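Local coordinates for 5-formaminoimidazole-4-carboxamide-1-(beta)-D-ribofuranosyl 5'-monophosphate synthetase (Methanocaldococcus jannaschii, PDB 2R7K), which catalyses the ATP- and formate-dependent formylation of AICAR to FAICAR, a folate-independent step of purine biosynthesis, at the interface of chains A and B. Coordinates in Å, arbitrary orientation; residue numbers count along the deposited sequence, not the author numbering. Chains: chain A/B, 5-formaminoimidazole-4-carboxamide-1-(beta)-D-ribofuranosyl 5'-monophosphate synthetase.

Contact 1: the interface of chains A and B. Residues chain A 265-266; chain B 25-30, 55.
A:Glu265 pushes its side chain into a bend of chain B made by B:Ser26 to B:Leu30 and bordered by B:Tyr55. CB lies against the backbone carbonyl of B:His27, 3.3 Å from its O, and CG passes beside the B:Tyr55 hydroxyl. With CG anti to the backbone N (chi1 -166°) and the chain extended beyond it, the carboxylate reaches the start of helix 29-38. There OE1 accepts from the backbone N of B:Leu30 at 3.2 Å, a nearly straight bond that arrives on the syn side but 29° out of the carboxylate plane. OE2 takes bonds from two hydroxyls: B:Ser29 OG meets its syn lone pair at 2.7 Å, and B:Tyr55 OH comes from the anti side at 2.6 Å. That oxygen lies in the plane of the tyrosine ring, at its edge, while the carboxylate itself is turned 58° against the ring. The side chain of B:Leu30 packs on the carboxylate, its CG 3.7 Å from A:Glu265 CD. A glutamine here would probably weaken the grip: with its NH2 in place of OE2, the hydroxyls of B:Ser29 and B:Tyr55 would face a donor, and turned the other way the N-H of B:Leu30 would. Water 1 ties the carbonyl of A:Glu265 to B:Tyr55 OH, and water 2 its backbone N to B:His27 O. The glutamate begins 3-10 helix 265-267, and its carboxylate caps the N-terminal end of helix 29-38 of the other subunit, beside B:His27, which binds AICAR.

Contact 2: the interface of chains A and B. Residues chain A 265, 268, 272, 328, 331; chain B 30, 54-55, 58, 323.
A:Leu331 lies over the face of the B:Phe58 ring: its CD1 methyl sits over the centre, 3.8 Å from the centroid, in a CH-pi contact, while its CB lies by ring atom CD1. Other groups of chain A touch the ring's far end. A:Phe272 approaches obliquely, and B:Phe58 CE2 lies in the plane of the A:Phe272 ring, at its edge, 3.8 Å from A:Phe272 CZ. A:Tyr328 adds its ring atom CD1, 3.8 Å from B:Phe58 CZ. The A:Phe272 ring also slants across B:Pro54, with CE1 3.6 Å from the proline CA; A:Leu268 CB touches the same proline at CG. Further along, A:Leu268 and B:Leu30 reach toward each other tip to tip, and their CD1 methyls are tightly packed at 3.5 Å. B:Leu30 CD1 also nears the A:Leu331 methyl, the two side chains crossing at about a right angle. B:Met323, bent at its last torsion (chi3 -68°), turns its CE methyl onto A:Tyr328, 3.8 Å from ring atom CE1. Around this apolar layer, water 3 bridges the carbonyls A:Leu331 O and B:Phe58 O, and the A:Glu265 bonds to B:Leu30 N and B:Tyr55 OH are likely to help position those residues. Helices 268-285 and 329-333 of chain A carry much of one surface, and helices 29-38 and 53-57 much of the other. This apolar seam probably contributes to the stability of the homohexamer, a dimer of trimers.

Contact 1: the interface of chains A and B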
loop_
_atom_site.group_PDB
_atom_site.type_symbol
_atom_site.label_atom_id
_atom_site.label_comp_id
_atom_site.label_asym_id
_atom_site.label_seq_id
_atom_site.Cartn_x
_atom_site.Cartn_y
_atom_site.Cartn_z
ATOM N N GLU A 265 -14.578 -4.746 -24.167
ATOM C CA GLU A 265 -13.980 -3.398 -24.135
ATOM C C GLU A 265 -14.391 -2.510 -25.310
ATOM O O GLU A 265 -14.580 -1.307 -25.138
ATOM C CB GLU A 265 -12.448 -3.464 -24.002
ATOM C CG GLU A 265 -11.798 -2.131 -23.617
ATOM C CD GLU A 265 -10.281 -2.231 -23.498
ATOM O OE1 GLU A 265 -9.799 -2.937 -22.590
ATOM O OE2 GLU A 265 -9.573 -1.594 -24.312
ATOM N N SER A 266 -14.543 -3.096 -26.499
ATOM C CA SER A 266 -15.013 -2.335 -27.666
ATOM C C SER A 266 -16.377 -1.669 -27.449
ATOM O O SER A 266 -16.805 -0.834 -28.250
ATOM C CB SER A 266 -15.084 -3.230 -28.904
ATOM O OG SER A 266 -16.008 -4.289 -28.698
ATOM N N GLY B 25 -6.259 0.797 -29.067
ATOM C CA GLY B 25 -7.220 1.067 -28.018
ATOM C C GLY B 25 -8.500 0.252 -28.126
ATOM O O GLY B 25 -9.534 0.765 -28.548
ATOM N N SER B 26 -8.429 -1.010 -27.721
ATOM C CA SER B 26 -9.591 -1.891 -27.704
ATOM C C SER B 26 -9.228 -3.240 -27.113
ATOM O O SER B 26 -8.074 -3.481 -26.755
ATOM C CB SER B 26 -10.127 -2.092 -29.129
ATOM O OG SER B 26 -11.325 -2.851 -29.119
ATOM N N HIS B 27 -10.223 -4.119 -27.023
ATOM C CA HIS B 27 -10.023 -5.511 -26.622
ATOM C C HIS B 27 -9.592 -5.691 -25.158
ATOM O O HIS B 27 -10.393 -6.080 -24.312
ATOM C CB HIS B 27 -9.029 -6.196 -27.555
ATOM C CG HIS B 27 -8.979 -7.679 -27.391
ATOM N ND1 HIS B 27 -8.014 -8.312 -26.639
ATOM C CD2 HIS B 27 -9.784 -8.657 -27.874
ATOM C CE1 HIS B 27 -8.221 -9.617 -26.668
ATOM N NE2 HIS B 27 -9.289 -9.853 -27.411
ATOM N N THR B 28 -8.319 -5.423 -24.878
ATOM C CA THR B 28 -7.774 -5.537 -23.527
ATOM C C THR B 28 -6.806 -4.384 -23.214
ATOM O O THR B 28 -6.021 -4.456 -22.270
ATOM C CB THR B 28 -7.043 -6.879 -23.350
ATOM O OG1 THR B 28 -6.260 -7.152 -24.523
ATOM C CG2 THR B 28 -8.046 -8.013 -23.145
ATOM N N SER B 29 -6.865 -3.317 -24.004
ATOM C CA SER B 29 -5.857 -2.269 -23.920
ATOM C C SER B 29 -5.852 -1.522 -22.578
ATOM O O SER B 29 -4.817 -1.013 -22.154
ATOM C CB SER B 29 -5.992 -1.292 -25.088
ATOM O OG SER B 29 -7.147 -0.491 -24.939
ATOM N N LEU B 30 -6.995 -1.464 -21.905
ATOM C CA LEU B 30 -7.078 -0.720 -20.646
ATOM C C LEU B 30 -6.073 -1.186 -19.604
ATOM O O LEU B 30 -5.420 -0.356 -18.985
ATOM C CB LEU B 30 -8.486 -0.734 -20.068
ATOM C CG LEU B 30 -9.474 0.184 -20.776
ATOM C CD1 LEU B 30 -10.850 0.050 -20.150
ATOM C CD2 LEU B 30 -8.991 1.624 -20.730
ATOM N N TYR B 55 -10.133 5.777 -22.971
ATOM C CA TYR B 55 -8.690 5.862 -22.757
ATOM C C TYR B 55 -8.261 7.229 -22.241
ATOM O O TYR B 55 -7.224 7.359 -21.592
ATOM C CB TYR B 55 -7.973 5.467 -24.048
ATOM C CG TYR B 55 -8.551 4.161 -24.506
ATOM C CD1 TYR B 55 -8.138 2.972 -23.928
ATOM C CD2 TYR B 55 -9.596 4.117 -25.430
ATOM C CE1 TYR B 55 -8.704 1.772 -24.286
ATOM C CE2 TYR B 55 -10.167 2.911 -25.800
ATOM C CZ TYR B 55 -9.717 1.742 -25.221
ATOM O OH TYR B 55 -10.269 0.527 -25.561
HETATM O O HOH W 1 -12.998 0.846 -26.020
HETATM O O HOH W 2 -12.926 -7.081 -24.747
#

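Contact 2: the interface of chains A and B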
loop_
_atom_site.group_PDB
_atom_site.type_symbol
_atom_site.label_atom_id
_atom_site.label_comp_id
_atom_site.label_asym_id
_atom_site.label_seq_id
_atom_site.Cartn_x
_atom_site.Cartn_y
_atom_site.Cartn_z
ATOM N N GLU A 265 -14.578 -4.746 -24.167
ATOM C CA GLU A 265 -13.980 -3.398 -24.135
ATOM C C GLU A 265 -14.391 -2.510 -25.310
ATOM O O GLU A 265 -14.580 -1.307 -25.138
ATOM C CB GLU A 265 -12.448 -3.464 -24.002
ATOM C CG GLU A 265 -11.798 -2.131 -23.617
ATOM C CD GLU A 265 -10.281 -2.231 -23.498
ATOM O OE1 GLU A 265 -9.799 -2.937 -22.590
ATOM O OE2 GLU A 265 -9.573 -1.594 -24.312
ATOM N N LEU A 268 -17.129 0.087 -24.689
ATOM C CA LEU A 268 -17.022 1.183 -23.727
ATOM C C LEU A 268 -17.329 2.560 -24.331
ATOM O O LEU A 268 -17.888 3.434 -23.650
ATOM C CB LEU A 268 -15.665 1.156 -23.023
ATOM C CG LEU A 268 -15.513 0.047 -21.980
ATOM C CD1 LEU A 268 -14.089 0.043 -21.459
ATOM C CD2 LEU A 268 -16.514 0.245 -20.835
ATOM N N PHE A 272 -19.881 5.004 -22.482
ATOM C CA PHE A 272 -19.573 6.378 -22.095
ATOM C C PHE A 272 -20.508 7.367 -22.786
ATOM O O PHE A 272 -20.989 8.320 -22.163
ATOM C CB PHE A 272 -18.109 6.713 -22.396
ATOM C CG PHE A 272 -17.149 6.289 -21.306
ATOM C CD1 PHE A 272 -16.335 5.183 -21.470
ATOM C CD2 PHE A 272 -17.071 7.000 -20.115
ATOM C CE1 PHE A 272 -15.449 4.785 -20.461
ATOM C CE2 PHE A 272 -16.192 6.614 -19.104
ATOM C CZ PHE A 272 -15.378 5.511 -19.280
ATOM N N TYR A 328 -12.744 -1.470 -13.182
ATOM C CA TYR A 328 -12.810 -0.120 -13.747
ATOM C C TYR A 328 -12.346 0.974 -12.773
ATOM O O TYR A 328 -11.585 1.865 -13.156
ATOM C CB TYR A 328 -14.232 0.179 -14.258
ATOM C CG TYR A 328 -14.639 -0.738 -15.393
ATOM C CD1 TYR A 328 -14.003 -0.662 -16.626
ATOM C CD2 TYR A 328 -15.642 -1.692 -15.225
ATOM C CE1 TYR A 328 -14.353 -1.510 -17.674
ATOM C CE2 TYR A 328 -16.002 -2.549 -16.268
ATOM C CZ TYR A 328 -15.359 -2.449 -17.484
ATOM O OH TYR A 328 -15.707 -3.286 -18.518
ATOM N N LEU A 331 -8.541 1.600 -12.421
ATOM C CA LEU A 331 -7.706 2.166 -13.483
ATOM C C LEU A 331 -7.267 3.604 -13.226
ATOM O O LEU A 331 -6.183 3.997 -13.645
ATOM C CB LEU A 331 -8.387 2.061 -14.852
ATOM C CG LEU A 331 -8.721 0.653 -15.337
ATOM C CD1 LEU A 331 -9.636 0.718 -16.540
ATOM C CD2 LEU A 331 -7.446 -0.124 -15.664
ATOM N N LEU B 30 -6.995 -1.464 -21.905
ATOM C CA LEU B 30 -7.078 -0.720 -20.646
ATOM C C LEU B 30 -6.073 -1.186 -19.604
ATOM O O LEU B 30 -5.420 -0.356 -18.985
ATOM C CB LEU B 30 -8.486 -0.734 -20.068
ATOM C CG LEU B 30 -9.474 0.184 -20.776
ATOM C CD1 LEU B 30 -10.850 0.050 -20.150
ATOM C CD2 LEU B 30 -8.991 1.624 -20.730
ATOM N N PRO B 54 -12.814 6.324 -23.526
ATOM C CA PRO B 54 -12.468 5.471 -22.386
ATOM C C PRO B 54 -11.001 5.603 -21.981
ATOM O O PRO B 54 -10.673 5.548 -20.796
ATOM C CB PRO B 54 -12.740 4.055 -22.916
ATOM C CG PRO B 54 -13.721 4.248 -24.038
ATOM C CD PRO B 54 -13.293 5.535 -24.676
ATOM N N TYR B 55 -10.133 5.777 -22.971
ATOM C CA TYR B 55 -8.690 5.862 -22.757
ATOM C C TYR B 55 -8.261 7.229 -22.241
ATOM O O TYR B 55 -7.224 7.359 -21.592
ATOM C CB TYR B 55 -7.973 5.467 -24.048
ATOM C CG TYR B 55 -8.551 4.161 -24.506
ATOM C CD1 TYR B 55 -8.138 2.972 -23.928
ATOM C CD2 TYR B 55 -9.596 4.117 -25.430
ATOM C CE1 TYR B 55 -8.704 1.772 -24.286
ATOM C CE2 TYR B 55 -10.167 2.911 -25.800
ATOM C CZ TYR B 55 -9.717 1.742 -25.221
ATOM O OH TYR B 55 -10.269 0.527 -25.561
ATOM N N PHE B 58 -9.918 7.251 -18.388
ATOM C CA PHE B 58 -9.234 6.338 -17.476
ATOM C C PHE B 58 -7.749 6.708 -17.357
ATOM O O PHE B 58 -7.040 6.174 -16.512
ATOM C CB PHE B 58 -9.393 4.880 -17.920
ATOM C CG PHE B 58 -10.716 4.255 -17.536
ATOM C CD1 PHE B 58 -11.154 4.270 -16.222
ATOM C CD2 PHE B 58 -11.502 3.622 -18.488
ATOM C CE1 PHE B 58 -12.361 3.680 -15.863
ATOM C CE2 PHE B 58 -12.710 3.029 -18.137
ATOM C CZ PHE B 58 -13.140 3.059 -16.826
ATOM N N MET B 323 -8.716 -6.745 -13.995
ATOM C CA MET B 323 -7.848 -5.596 -14.242
ATOM C C MET B 323 -7.310 -5.016 -12.929
ATOM O O MET B 323 -6.296 -4.317 -12.917
ATOM C CB MET B 323 -8.590 -4.514 -15.025
ATOM C CG MET B 323 -8.983 -4.935 -16.431
ATOM S SD MET B 323 -9.389 -3.558 -17.505
ATOM C CE MET B 323 -10.916 -2.945 -16.791
HETATM O O HOH W 3 -4.872 6.122 -14.770
HETATM O O HOH W 4 -12.998 0.846 -26.020
#

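Contact 1 and contact 2 are neighbouring parts of one subunit interface, the centres of their C-alpha atoms about 7 Å apart. They share A:Glu265, B:Leu30 and B:Tyr55, so the polar anchoring of contact 1 grades directly into the apolar packing of contact 2. Helices 29-38 and 53-57 of chain B serve both, as does the turn of chain A leading into helix 268-285. The two chains do not meet about an exact two-fold, and each contributes different segments here. Together the contacts may fix subunit orientation within the hexamer; contact 1 lies close to B:His27, though the structure alone does not show whether assembly influences AICAR binding.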